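Local coordinates for protein putative angiotensinogen (Lampetra fluviatilis, PDB 5INW) that binds heparin and inhibits thrombin, heparin promoting the reaction by a template mechanism, as a member of the serpin family, at residues A[123-128]-A[379-384]; A[181-186]-A[383-388]; A[285-290]-A[343-348]; A[295-300]-A[309-314]. The protein carries 1 engineered substitution. All blocks are in the same frame, centred on the assembly; numbering follows the deposited sequence.

Contact 1: A[123-128]-A[379-384]; sequences GANGST and LSRITG
The guanidinium of Arg-381 is met at its edge, near its own plane, by two oxygens: Ala-124 O and Asn-125 OD1. The Asn-125 amide is turned 57° from the guanidinium, so the two flat groups cross obliquely rather than stack. Arg-381 NE gives a hydrogen bond to Asn-125 OD1 at 3.1 Å. It is bent, and NE sits above the amide carbonyl plane. The extended run from CG to NE carries the Arg-381 chain past Ala-124 O, with CD 3.4 Å from it. An alanine in place of Asn-125 would remove the OD1 acceptor and would probably let the guanidinium swing more freely.

Further in, Arg-381 N donates to Gly-123 O at 3.2 Å, again from above the carbonyl plane. The same oxygen lies 3.2 Å from Leu-379 CA in a CA-H...O contact. Gly-123 has no side chain, and Ile-382 CG1 packs 3.6 Å from its CA. Leu-379 brings CD2 to 4.0 Å from Ala-124 CB and 4.2 Å from Thr-128 CG2, crossing Thr-128 at about a right angle. Thr-128 OG1 binds Ser-371, and Ser-380 OG binds Asp-378. In this serpin the contact ties the short turn between helices 110-122 and 126-136 to the loop that joins helix 361-369 to strand 389-401.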
loop_
_atom_site.group_PDB
_atom_site.type_symbol
_atom_site.label_atom_id
_atom_site.label_comp_id
_atom_site.label_asym_id
_atom_site.label_seq_id
_atom_site.Cartn_x
_atom_site.Cartn_y
_atom_site.Cartn_z
ATOM N N GLY A 123 16.149 -10.824 9.149
ATOM C CA GLY A 123 17.164 -10.626 10.185
ATOM C C GLY A 123 16.719 -10.833 11.639
ATOM O O GLY A 123 17.496 -10.580 12.567
ATOM N N ALA A 124 15.485 -11.269 11.858
ATOM C CA ALA A 124 14.976 -11.313 13.207
ATOM C C ALA A 124 15.304 -12.643 13.730
ATOM O O ALA A 124 15.436 -13.619 12.975
ATOM C CB ALA A 124 13.477 -11.110 13.242
ATOM N N ASN A 125 15.464 -12.680 15.045
ATOM C CA ASN A 125 15.390 -13.944 15.760
ATOM C C ASN A 125 14.557 -13.888 17.049
ATOM O O ASN A 125 14.175 -12.824 17.511
ATOM C CB ASN A 125 16.772 -14.494 16.027
ATOM C CG ASN A 125 16.813 -15.981 15.801
ATOM O OD1 ASN A 125 16.417 -16.490 14.736
ATOM N ND2 ASN A 125 17.218 -16.701 16.810
ATOM N N GLY A 126 14.206 -15.063 17.563
ATOM C CA GLY A 126 13.508 -15.180 18.843
ATOM C C GLY A 126 12.086 -14.634 18.858
ATOM O O GLY A 126 11.317 -14.834 17.897
ATOM N N SER A 127 11.734 -13.982 19.964
ATOM C CA SER A 127 10.412 -13.365 20.114
ATOM C C SER A 127 10.093 -12.425 18.914
ATOM O O SER A 127 8.973 -12.460 18.385
ATOM C CB SER A 127 10.296 -12.581 21.455
ATOM O OG SER A 127 11.012 -11.333 21.388
ATOM N N THR A 128 11.092 -11.635 18.483
ATOM C CA THR A 128 10.943 -10.691 17.387
ATOM C C THR A 128 10.538 -11.330 16.047
ATOM O O THR A 128 9.596 -10.874 15.413
ATOM C CB THR A 128 12.234 -9.908 17.229
ATOM O OG1 THR A 128 12.553 -9.322 18.498
ATOM C CG2 THR A 128 12.086 -8.810 16.162
ATOM N N LEU A 379 17.467 -8.724 16.538
ATOM C CA LEU A 379 17.819 -8.743 15.117
ATOM C C LEU A 379 19.205 -9.317 14.908
ATOM O O LEU A 379 20.047 -8.759 14.199
ATOM C CB LEU A 379 17.733 -7.345 14.557
ATOM C CG LEU A 379 16.311 -6.786 14.600
ATOM C CD1 LEU A 379 16.326 -5.365 14.059
ATOM C CD2 LEU A 379 15.320 -7.658 13.807
ATOM N N SER A 380 19.411 -10.484 15.496
ATOM C CA SER A 380 20.727 -11.062 15.577
ATOM C C SER A 380 21.122 -11.856 14.341
ATOM O O SER A 380 22.293 -12.279 14.270
ATOM C CB SER A 380 20.831 -11.956 16.820
ATOM O OG SER A 380 20.177 -13.199 16.642
ATOM N N ARG A 381 20.173 -12.121 13.423
ATOM C CA ARG A 381 20.488 -12.731 12.126
ATOM C C ARG A 381 21.107 -11.718 11.186
ATOM O O ARG A 381 21.698 -12.117 10.188
ATOM C CB ARG A 381 19.262 -13.366 11.438
ATOM C CG ARG A 381 18.807 -14.751 11.940
ATOM C CD ARG A 381 17.641 -15.286 11.080
ATOM N NE ARG A 381 16.935 -16.419 11.685
ATOM C CZ ARG A 381 16.966 -17.701 11.284
ATOM N NH1 ARG A 381 17.644 -18.108 10.201
ATOM N NH2 ARG A 381 16.277 -18.615 11.979
ATOM N N ILE A 382 20.973 -10.424 11.486
ATOM C CA ILE A 382 21.595 -9.366 10.676
ATOM C C ILE A 382 23.082 -9.269 10.940
ATOM O O ILE A 382 23.889 -9.295 10.023
ATOM C CB ILE A 382 20.979 -7.968 10.931
ATOM C CG1 ILE A 382 19.493 -7.971 10.600
ATOM C CG2 ILE A 382 21.617 -6.874 10.061
ATOM C CD1 ILE A 382 18.779 -6.682 10.961
ATOM N N THR A 383 23.426 -9.092 12.204
ATOM C CA THR A 383 24.835 -9.002 12.633
ATOM C C THR A 383 24.970 -9.317 14.096
ATOM O O THR A 383 24.049 -9.098 14.843
ATOM C CB THR A 383 25.413 -7.607 12.386
ATOM O OG1 THR A 383 26.751 -7.558 12.867
ATOM C CG2 THR A 383 24.605 -6.534 13.074
ATOM N N GLY A 384 26.089 -9.870 14.507
ATOM C CA GLY A 384 26.372 -10.024 15.910
ATOM C C GLY A 384 27.182 -8.867 16.439
ATOM O O GLY A 384 27.308 -8.744 17.630
#

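Contact 2: A[181-186]-A[383-388]; sequences GLWLYR and TGMQKL
Thr-383 starts with CB close beside Trp-183 O. From there OG1 stands anti to the backbone N (chi1 178°) and donates to Trp-183 O at 2.7 Å, nearly along the C=O axis. OG1 also accepts from Met-385 N at 2.9 Å, which makes an ST turn. The other branch, CG2, takes the crowded position between the backbone N and the carbonyl carbon. Its tip meets Leu-182 CD1 at 4.0 Å.

Leu-182 CD1 is shared by several neighbours. It lies 4.1 Å from Met-385 CB and touches Gln-386 CD as well, while Gln-386 OE1 binds Ser-239. The Met-385 chain bends at chi3 and brings SD beside Trp-183. This is an oblique Met-aromatic contact, with SD 4.9 Å from the centroid of the five-membered ring. Tyr-185, at the N-cap position of helix 186-196, lays its ring obliquely against the backbone of Thr-383 and Gly-384. Its CE2 is 3.5 Å from Thr-383 C.

A valine at Thr-383 would lose both bonds of the hydroxyl, and would probably loosen the turn and its tie to Trp-183 O. The chemistry is a single hydroxyl used twice, as donor to one loop and acceptor from its own. The turn is thus held in shape by the same atom that joins the loops, with apolar and sulfur contacts beside it.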
loop_
_atom_site.group_PDB
_atom_site.type_symbol
_atom_site.label_atom_id
_atom_site.label_comp_id
_atom_site.label_asym_id
_atom_site.label_seq_id
_atom_site.Cartn_x
_atom_site.Cartn_y
_atom_site.Cartn_z
ATOM N N GLY A 181 31.021 0.640 8.429
ATOM C CA GLY A 181 31.834 -0.309 9.199
ATOM C C GLY A 181 31.243 -1.700 9.507
ATOM O O GLY A 181 31.944 -2.582 9.931
ATOM N N LEU A 182 29.951 -1.888 9.294
ATOM C CA LEU A 182 29.186 -2.891 10.008
ATOM C C LEU A 182 29.153 -4.208 9.247
ATOM O O LEU A 182 28.553 -4.277 8.165
ATOM C CB LEU A 182 27.755 -2.377 10.246
ATOM C CG LEU A 182 26.798 -3.367 10.868
ATOM C CD1 LEU A 182 27.217 -3.627 12.306
ATOM C CD2 LEU A 182 25.365 -2.874 10.795
ATOM N N TRP A 183 29.696 -5.246 9.887
ATOM C CA TRP A 183 29.761 -6.602 9.354
ATOM C C TRP A 183 28.351 -7.217 9.384
ATOM O O TRP A 183 27.659 -7.168 10.392
ATOM C CB TRP A 183 30.757 -7.516 10.141
ATOM C CG TRP A 183 32.286 -7.139 9.918
ATOM C CD1 TRP A 183 32.806 -5.870 9.801
ATOM C CD2 TRP A 183 33.413 -8.039 9.671
ATOM N NE1 TRP A 183 34.154 -5.915 9.517
ATOM C CE2 TRP A 183 34.558 -7.222 9.427
ATOM C CE3 TRP A 183 33.568 -9.445 9.639
ATOM C CZ2 TRP A 183 35.846 -7.764 9.176
ATOM C CZ3 TRP A 183 34.857 -9.984 9.380
ATOM C CH2 TRP A 183 35.972 -9.135 9.155
ATOM N N LEU A 184 27.956 -7.807 8.259
ATOM C CA LEU A 184 26.685 -8.473 8.099
ATOM C C LEU A 184 26.906 -9.955 7.859
ATOM O O LEU A 184 27.879 -10.372 7.187
ATOM C CB LEU A 184 25.946 -7.856 6.922
ATOM C CG LEU A 184 25.743 -6.330 7.002
ATOM C CD1 LEU A 184 24.982 -5.887 5.777
ATOM C CD2 LEU A 184 24.955 -5.840 8.219
ATOM N N TYR A 185 26.023 -10.763 8.415
ATOM C CA TYR A 185 26.058 -12.171 8.124
ATOM C C TYR A 185 25.652 -12.402 6.692
ATOM O O TYR A 185 24.753 -11.725 6.181
ATOM C CB TYR A 185 25.112 -12.935 9.026
ATOM C CG TYR A 185 25.531 -12.975 10.475
ATOM C CD1 TYR A 185 26.749 -13.560 10.866
ATOM C CD2 TYR A 185 24.702 -12.487 11.442
ATOM C CE1 TYR A 185 27.126 -13.622 12.197
ATOM C CE2 TYR A 185 25.043 -12.550 12.761
ATOM C CZ TYR A 185 26.246 -13.107 13.154
ATOM O OH TYR A 185 26.471 -13.167 14.521
ATOM N N ARG A 186 26.310 -13.361 6.045
ATOM C CA ARG A 186 26.042 -13.645 4.646
ATOM C C ARG A 186 24.687 -14.321 4.363
ATOM O O ARG A 186 24.121 -14.188 3.259
ATOM C CB ARG A 186 27.137 -14.492 4.091
ATOM C CG ARG A 186 27.070 -14.548 2.603
ATOM C CD ARG A 186 28.258 -15.318 2.132
ATOM N NE ARG A 186 28.166 -16.737 2.466
ATOM C CZ ARG A 186 29.091 -17.619 2.140
ATOM N NH1 ARG A 186 30.202 -17.223 1.499
ATOM N NH2 ARG A 186 28.916 -18.889 2.469
ATOM N N THR A 383 23.426 -9.092 12.204
ATOM C CA THR A 383 24.835 -9.002 12.633
ATOM C C THR A 383 24.970 -9.317 14.096
ATOM O O THR A 383 24.049 -9.098 14.843
ATOM C CB THR A 383 25.413 -7.607 12.386
ATOM O OG1 THR A 383 26.751 -7.558 12.867
ATOM C CG2 THR A 383 24.605 -6.534 13.074
ATOM N N GLY A 384 26.089 -9.870 14.507
ATOM C CA GLY A 384 26.372 -10.024 15.910
ATOM C C GLY A 384 27.182 -8.867 16.439
ATOM O O GLY A 384 27.308 -8.744 17.630
ATOM N N MET A 385 27.758 -8.036 15.566
ATOM C CA MET A 385 28.662 -6.923 15.963
ATOM C C MET A 385 27.950 -5.888 16.830
ATOM O O MET A 385 28.622 -5.151 17.533
ATOM C CB MET A 385 29.227 -6.171 14.736
ATOM C CG MET A 385 30.724 -6.184 14.476
ATOM S SD MET A 385 30.998 -4.761 13.348
ATOM C CE MET A 385 31.349 -3.373 14.458
ATOM N N GLN A 386 26.619 -5.803 16.715
ATOM C CA GLN A 386 25.786 -4.848 17.428
ATOM C C GLN A 386 24.392 -5.414 17.733
ATOM O O GLN A 386 23.898 -6.283 17.011
ATOM C CB GLN A 386 25.567 -3.601 16.572
ATOM C CG GLN A 386 26.717 -2.616 16.388
ATOM C CD GLN A 386 26.302 -1.364 15.601
ATOM O OE1 GLN A 386 25.171 -1.202 15.237
ATOM N NE2 GLN A 386 27.220 -0.451 15.417
ATOM N N LYS A 387 23.766 -4.887 18.785
ATOM C CA LYS A 387 22.386 -5.210 19.144
ATOM C C LYS A 387 21.464 -4.173 18.513
ATOM O O LYS A 387 21.481 -2.975 18.918
ATOM C CB LYS A 387 22.180 -5.248 20.663
ATOM C CG LYS A 387 20.730 -5.533 21.095
ATOM C CD LYS A 387 20.556 -5.926 22.572
ATOM C CE LYS A 387 20.175 -7.395 22.755
ATOM N NZ LYS A 387 20.626 -7.921 24.080
ATOM N N LEU A 388 20.676 -4.637 17.521
ATOM C CA LEU A 388 19.893 -3.747 16.669
ATOM C C LEU A 388 18.399 -3.853 16.986
ATOM O O LEU A 388 17.907 -4.921 17.395
ATOM C CB LEU A 388 20.167 -4.057 15.198
ATOM C CG LEU A 388 21.628 -4.002 14.678
ATOM C CD1 LEU A 388 21.683 -4.302 13.212
ATOM C CD2 LEU A 388 22.268 -2.646 14.961
#

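Contact 3: A[285-290]-A[343-348]; sequences LSYTQD and HYVQLS
Val-345 pushes CG2 into the angle between Tyr-287 and the backbone of Leu-285. CG2 is anti to the carbonyl carbon and reaches 3.7 Å from Tyr-287 CE1, an oblique approach to the ring. The same methyl lies 3.5 Å from Leu-285 O and 4.3 Å from Leu-285 CB. Tyr-287 holds its CG in the crowded position between the backbone N and the carbonyl carbon (chi1 65°). That torsion turns the ring toward Val-345.

The end of the Leu-285 side chain comes nearer to 343-348 than its CB direction suggests. Its CD1 meets Leu-347 CD2 at 3.9 Å, the two chains crossing at about a right angle. Leu-347 has CG anti to its own backbone N (chi1 180°), which brings CD2 up to this meeting. Leu-300 touches both leucines.

The two segments belong to different sheets. Ser-286 and Thr-288 make backbone bonds to Lys-299 and Val-297, whereas Val-345 and Leu-347 make theirs to Ala-283 and Gln-281. Residues 346-348 also pair in parallel with a strand of the C-terminal peptide chain. Pro-4 of that chain packs on Tyr-287, and Val-6 on Val-345 and Leu-347. No hydrogen bond runs from one segment to the other. Apolar branches therefore carry this contact, while the backbone bonds of these four residues go to other parts of the chain.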
loop_
_atom_site.group_PDB
_atom_site.type_symbol
_atom_site.label_atom_id
_atom_site.label_comp_id
_atom_site.label_asym_id
_atom_site.label_seq_id
_atom_site.Cartn_x
_atom_site.Cartn_y
_atom_site.Cartn_z
ATOM N N LEU A 285 -20.081 -1.207 -16.691
ATOM C CA LEU A 285 -19.324 -1.469 -15.487
ATOM C C LEU A 285 -20.087 -2.396 -14.605
ATOM O O LEU A 285 -21.296 -2.296 -14.521
ATOM C CB LEU A 285 -19.102 -0.160 -14.758
ATOM C CG LEU A 285 -18.374 0.869 -15.631
ATOM C CD1 LEU A 285 -18.422 2.256 -15.011
ATOM C CD2 LEU A 285 -16.931 0.436 -15.876
ATOM N N SER A 286 -19.388 -3.295 -13.933
ATOM C CA SER A 286 -20.009 -4.129 -12.913
ATOM C C SER A 286 -20.265 -3.309 -11.674
ATOM O O SER A 286 -19.370 -2.627 -11.206
ATOM C CB SER A 286 -19.118 -5.307 -12.547
ATOM O OG SER A 286 -19.066 -6.184 -13.655
ATOM N N TYR A 287 -21.478 -3.401 -11.139
ATOM C CA TYR A 287 -21.850 -2.727 -9.897
ATOM C C TYR A 287 -22.830 -3.618 -9.157
ATOM O O TYR A 287 -23.326 -4.592 -9.708
ATOM C CB TYR A 287 -22.487 -1.367 -10.180
ATOM C CG TYR A 287 -23.810 -1.439 -10.908
ATOM C CD1 TYR A 287 -23.856 -1.908 -12.217
ATOM C CD2 TYR A 287 -25.020 -1.059 -10.286
ATOM C CE1 TYR A 287 -25.057 -2.023 -12.892
ATOM C CE2 TYR A 287 -26.225 -1.159 -10.961
ATOM C CZ TYR A 287 -26.242 -1.636 -12.264
ATOM O OH TYR A 287 -27.421 -1.733 -12.977
ATOM N N THR A 288 -23.095 -3.295 -7.902
ATOM C CA THR A 288 -24.185 -3.907 -7.144
ATOM C C THR A 288 -24.457 -3.077 -5.931
ATOM O O THR A 288 -23.528 -2.482 -5.364
ATOM C CB THR A 288 -23.839 -5.298 -6.568
ATOM O OG1 THR A 288 -22.915 -5.962 -7.424
ATOM C CG2 THR A 288 -25.127 -6.153 -6.392
ATOM N N GLN A 289 -25.708 -3.103 -5.479
ATOM C CA GLN A 289 -26.022 -2.574 -4.162
ATOM C C GLN A 289 -25.670 -3.622 -3.089
ATOM O O GLN A 289 -26.129 -4.759 -3.178
ATOM C CB GLN A 289 -27.490 -2.168 -4.075
ATOM C CG GLN A 289 -27.834 -0.924 -4.881
ATOM C CD GLN A 289 -27.163 0.336 -4.348
ATOM O OE1 GLN A 289 -27.062 0.533 -3.131
ATOM N NE2 GLN A 289 -26.681 1.186 -5.255
ATOM N N ASP A 290 -24.814 -3.264 -2.118
ATOM C CA ASP A 290 -24.677 -4.086 -0.936
ATOM C C ASP A 290 -25.810 -3.698 0.018
ATOM O O ASP A 290 -25.755 -2.626 0.639
ATOM C CB ASP A 290 -23.309 -3.928 -0.275
ATOM C CG ASP A 290 -23.045 -5.008 0.809
ATOM O OD1 ASP A 290 -21.900 -5.466 0.964
ATOM O OD2 ASP A 290 -24.000 -5.421 1.514
ATOM N N HIS A 343 -24.892 -3.984 -18.814
ATOM C CA HIS A 343 -25.615 -2.894 -19.418
ATOM C C HIS A 343 -24.839 -1.649 -18.994
ATOM O O HIS A 343 -24.212 -1.624 -17.943
ATOM C CB HIS A 343 -27.070 -2.840 -18.915
ATOM C CG HIS A 343 -27.750 -4.169 -18.934
ATOM N ND1 HIS A 343 -28.407 -4.653 -20.043
ATOM C CD2 HIS A 343 -27.830 -5.139 -17.993
ATOM C CE1 HIS A 343 -28.888 -5.854 -19.777
ATOM N NE2 HIS A 343 -28.556 -6.172 -18.537
ATOM N N TYR A 344 -24.915 -0.610 -19.813
ATOM C CA TYR A 344 -24.270 0.664 -19.538
ATOM C C TYR A 344 -24.710 1.290 -18.197
ATOM O O TYR A 344 -25.878 1.211 -17.801
ATOM C CB TYR A 344 -24.552 1.663 -20.675
ATOM C CG TYR A 344 -23.796 1.457 -22.001
ATOM C CD1 TYR A 344 -22.558 2.057 -22.226
ATOM C CD2 TYR A 344 -24.360 0.728 -23.049
ATOM C CE1 TYR A 344 -21.883 1.905 -23.428
ATOM C CE2 TYR A 344 -23.691 0.576 -24.260
ATOM C CZ TYR A 344 -22.452 1.169 -24.444
ATOM O OH TYR A 344 -21.797 1.015 -25.640
ATOM N N VAL A 345 -23.762 1.942 -17.537
ATOM C CA VAL A 345 -23.973 2.603 -16.251
ATOM C C VAL A 345 -23.600 4.083 -16.347
ATOM O O VAL A 345 -22.696 4.456 -17.125
ATOM C CB VAL A 345 -23.095 1.953 -15.171
ATOM C CG1 VAL A 345 -23.335 2.601 -13.818
ATOM C CG2 VAL A 345 -23.376 0.458 -15.109
ATOM N N GLN A 346 -24.270 4.907 -15.546
ATOM C CA GLN A 346 -23.979 6.333 -15.454
ATOM C C GLN A 346 -23.054 6.603 -14.285
ATOM O O GLN A 346 -23.480 6.568 -13.136
ATOM C CB GLN A 346 -25.274 7.107 -15.245
ATOM C CG GLN A 346 -26.238 7.033 -16.410
ATOM C CD GLN A 346 -25.761 7.831 -17.599
ATOM O OE1 GLN A 346 -24.645 8.386 -17.578
ATOM N NE2 GLN A 346 -26.588 7.902 -18.651
ATOM N N LEU A 347 -21.782 6.872 -14.568
ATOM C CA LEU A 347 -20.801 7.018 -13.494
ATOM C C LEU A 347 -20.386 8.450 -13.348
ATOM O O LEU A 347 -20.172 9.132 -14.344
ATOM C CB LEU A 347 -19.568 6.165 -13.750
ATOM C CG LEU A 347 -18.454 6.240 -12.692
ATOM C CD1 LEU A 347 -18.876 5.700 -11.347
ATOM C CD2 LEU A 347 -17.209 5.504 -13.175
ATOM N N SER A 348 -20.263 8.883 -12.100
ATOM C CA SER A 348 -19.743 10.206 -11.721
ATOM C C SER A 348 -18.621 9.974 -10.677
ATOM O O SER A 348 -18.871 9.345 -9.640
ATOM C CB SER A 348 -20.866 11.073 -11.123
ATOM O OG SER A 348 -22.143 10.788 -11.713
#

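Contact 4: A[295-300]-A[309-314]; sequences STVVKL and LVIVPH
Val-297 and Ile-311 lie side by side and point the same way, with Val-297 CG2 4.1 Å from Ile-311 CG1. Val-297 CG1 reaches the other way to Leu-309 CD2 at 4.2 Å. Trp-334 of helix 328-337 packs on both Val-297 and Ile-311, and Val-322 of helix 319-325 touches Ile-311. On the other face Val-298 and Val-310 run alongside each other. Val-298 sets CG1 in the crowded position (chi1 60°), which brings it 3.7 Å from Val-310 CB. Leu-300 crosses obliquely there and puts CD1 3.9 Å from Val-310 CG2.

The two strands form an antiparallel beta hairpin, with an angle of 167° between their directions. It belongs to sheet B of the serpin fold. Strand 287-290 adds to one side. On the other, residues 309-311 pair antiparallel with a strand of the C-terminal peptide chain, whose Phe-12 packs on Val-310.

Within these two segments, two hydrogen-bonded pairs join the strands. Val-310 N donates to Val-298 O at 2.8 Å, nearly along the C=O axis, and Val-298 N returns a bond to Val-310 O. Thr-296 and Val-312 exchange a second pair, and Val-312 N to Thr-296 O (2.8 Å) lies in the carbonyl plane. At the outer end the His-314 ring turns one face to Ser-295 CA. Gln-289 accepts from His-314 NE2 through OE1 and reaches Thr-296 OG1 through NE2.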
loop_
_atom_site.group_PDB
_atom_site.type_symbol
_atom_site.label_atom_id
_atom_site.label_comp_id
_atom_site.label_asym_id
_atom_site.label_seq_id
_atom_site.Cartn_x
_atom_site.Cartn_y
_atom_site.Cartn_z
ATOM N N SER A 295 -24.673 0.442 0.930
ATOM C CA SER A 295 -23.635 1.087 0.145
ATOM C C SER A 295 -23.523 0.482 -1.240
ATOM O O SER A 295 -23.833 -0.697 -1.461
ATOM C CB SER A 295 -22.297 0.970 0.874
ATOM O OG SER A 295 -21.861 -0.365 0.900
ATOM N N THR A 296 -23.114 1.332 -2.169
ATOM C CA THR A 296 -22.944 0.980 -3.573
ATOM C C THR A 296 -21.503 0.504 -3.813
ATOM O O THR A 296 -20.554 1.165 -3.382
ATOM C CB THR A 296 -23.221 2.221 -4.500
ATOM O OG1 THR A 296 -24.431 2.897 -4.117
ATOM C CG2 THR A 296 -23.326 1.801 -5.953
ATOM N N VAL A 297 -21.344 -0.621 -4.513
ATOM C CA VAL A 297 -20.031 -1.153 -4.929
ATOM C C VAL A 297 -19.898 -1.106 -6.446
ATOM O O VAL A 297 -20.826 -1.488 -7.153
ATOM C CB VAL A 297 -19.865 -2.623 -4.475
ATOM C CG1 VAL A 297 -18.542 -3.223 -4.986
ATOM C CG2 VAL A 297 -19.963 -2.716 -2.953
ATOM N N VAL A 298 -18.723 -0.714 -6.946
ATOM C CA VAL A 298 -18.462 -0.656 -8.387
ATOM C C VAL A 298 -17.030 -1.002 -8.711
ATOM O O VAL A 298 -16.121 -0.603 -7.998
ATOM C CB VAL A 298 -18.826 0.743 -8.963
ATOM C CG1 VAL A 298 -18.026 1.863 -8.332
ATOM C CG2 VAL A 298 -18.642 0.805 -10.469
ATOM N N LYS A 299 -16.845 -1.693 -9.829
ATOM C CA LYS A 299 -15.555 -2.173 -10.292
ATOM C C LYS A 299 -15.147 -1.348 -11.485
ATOM O O LYS A 299 -15.805 -1.392 -12.509
ATOM C CB LYS A 299 -15.672 -3.642 -10.682
ATOM C CG LYS A 299 -14.436 -4.326 -11.235
ATOM C CD LYS A 299 -14.665 -5.843 -11.257
ATOM C CE LYS A 299 -13.549 -6.643 -11.954
ATOM N NZ LYS A 299 -13.521 -6.531 -13.457
ATOM N N LEU A 300 -14.037 -0.633 -11.367
ATOM C CA LEU A 300 -13.490 0.156 -12.464
ATOM C C LEU A 300 -12.258 -0.521 -13.012
ATOM O O LEU A 300 -11.174 -0.347 -12.487
ATOM C CB LEU A 300 -13.164 1.596 -12.028
ATOM C CG LEU A 300 -14.312 2.166 -11.218
ATOM C CD1 LEU A 300 -13.949 3.514 -10.594
ATOM C CD2 LEU A 300 -15.573 2.239 -12.044
ATOM N N LEU A 309 -11.853 -1.144 -7.076
ATOM C CA LEU A 309 -13.140 -1.283 -6.437
ATOM C C LEU A 309 -13.448 -0.020 -5.708
ATOM O O LEU A 309 -12.602 0.405 -4.899
ATOM C CB LEU A 309 -13.096 -2.378 -5.364
ATOM C CG LEU A 309 -13.654 -3.751 -5.718
ATOM C CD1 LEU A 309 -14.118 -4.376 -4.411
ATOM C CD2 LEU A 309 -14.798 -3.714 -6.742
ATOM N N VAL A 310 -14.644 0.559 -5.943
ATOM C CA VAL A 310 -15.096 1.756 -5.198
ATOM C C VAL A 310 -16.371 1.446 -4.430
ATOM O O VAL A 310 -17.363 1.051 -5.013
ATOM C CB VAL A 310 -15.274 2.991 -6.095
ATOM C CG1 VAL A 310 -15.881 4.148 -5.318
ATOM C CG2 VAL A 310 -13.939 3.414 -6.666
ATOM N N ILE A 311 -16.314 1.638 -3.114
ATOM C CA ILE A 311 -17.448 1.382 -2.218
ATOM C C ILE A 311 -17.920 2.697 -1.592
ATOM O O ILE A 311 -17.161 3.321 -0.838
ATOM C CB ILE A 311 -17.085 0.367 -1.118
ATOM C CG1 ILE A 311 -16.517 -0.923 -1.725
ATOM C CG2 ILE A 311 -18.287 0.032 -0.268
ATOM C CD1 ILE A 311 -15.014 -0.964 -1.657
ATOM N N VAL A 312 -19.154 3.102 -1.935
ATOM C CA VAL A 312 -19.776 4.355 -1.452
ATOM C C VAL A 312 -20.915 4.051 -0.476
ATOM O O VAL A 312 -21.956 3.547 -0.884
ATOM C CB VAL A 312 -20.402 5.211 -2.598
ATOM C CG1 VAL A 312 -20.412 6.697 -2.207
ATOM C CG2 VAL A 312 -19.681 4.995 -3.918
ATOM N N PRO A 313 -20.738 4.354 0.813
ATOM C CA PRO A 313 -21.951 4.303 1.626
ATOM C C PRO A 313 -22.966 5.348 1.157
ATOM O O PRO A 313 -22.568 6.454 0.759
ATOM C CB PRO A 313 -21.444 4.580 3.037
ATOM C CG PRO A 313 -20.138 5.260 2.845
ATOM C CD PRO A 313 -19.544 4.631 1.622
ATOM N N HIS A 314 -24.248 4.966 1.216
ATOM C CA HIS A 314 -25.383 5.848 0.895
ATOM C C HIS A 314 -25.478 7.007 1.853
ATOM O O HIS A 314 -25.556 8.147 1.435
ATOM C CB HIS A 314 -26.686 5.084 0.949
ATOM C CG HIS A 314 -26.859 4.136 -0.182
ATOM N ND1 HIS A 314 -26.703 4.516 -1.499
ATOM C CD2 HIS A 314 -27.191 2.823 -0.203
ATOM C CE1 HIS A 314 -26.920 3.474 -2.283
ATOM N NE2 HIS A 314 -27.213 2.434 -1.521
#

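The contacts form two pairs at opposite ends of the molecule. Contacts 1 and 2 share Thr-383 and Gly-384, and their centres are 10 Å apart. A probable hydrogen bond from Tyr-185 N to Ile-382 O (3.0 Å) joins them. Contacts 3 and 4 have centres 9 Å apart; their strands 287-290 and 295-301 are neighbours in one sheet, with Asp-290 N 2.8 Å from Ser-295 O. Contact 1 lies about 50 Å from contact 3, centre to centre. Between the ends runs the large sheet in which strand 405-417 lies between strands 238-251 and 389-401, consistent with the cleaved reactive loop inserted as in other serpins. The C-terminal peptide chain borders only contacts 3 and 4.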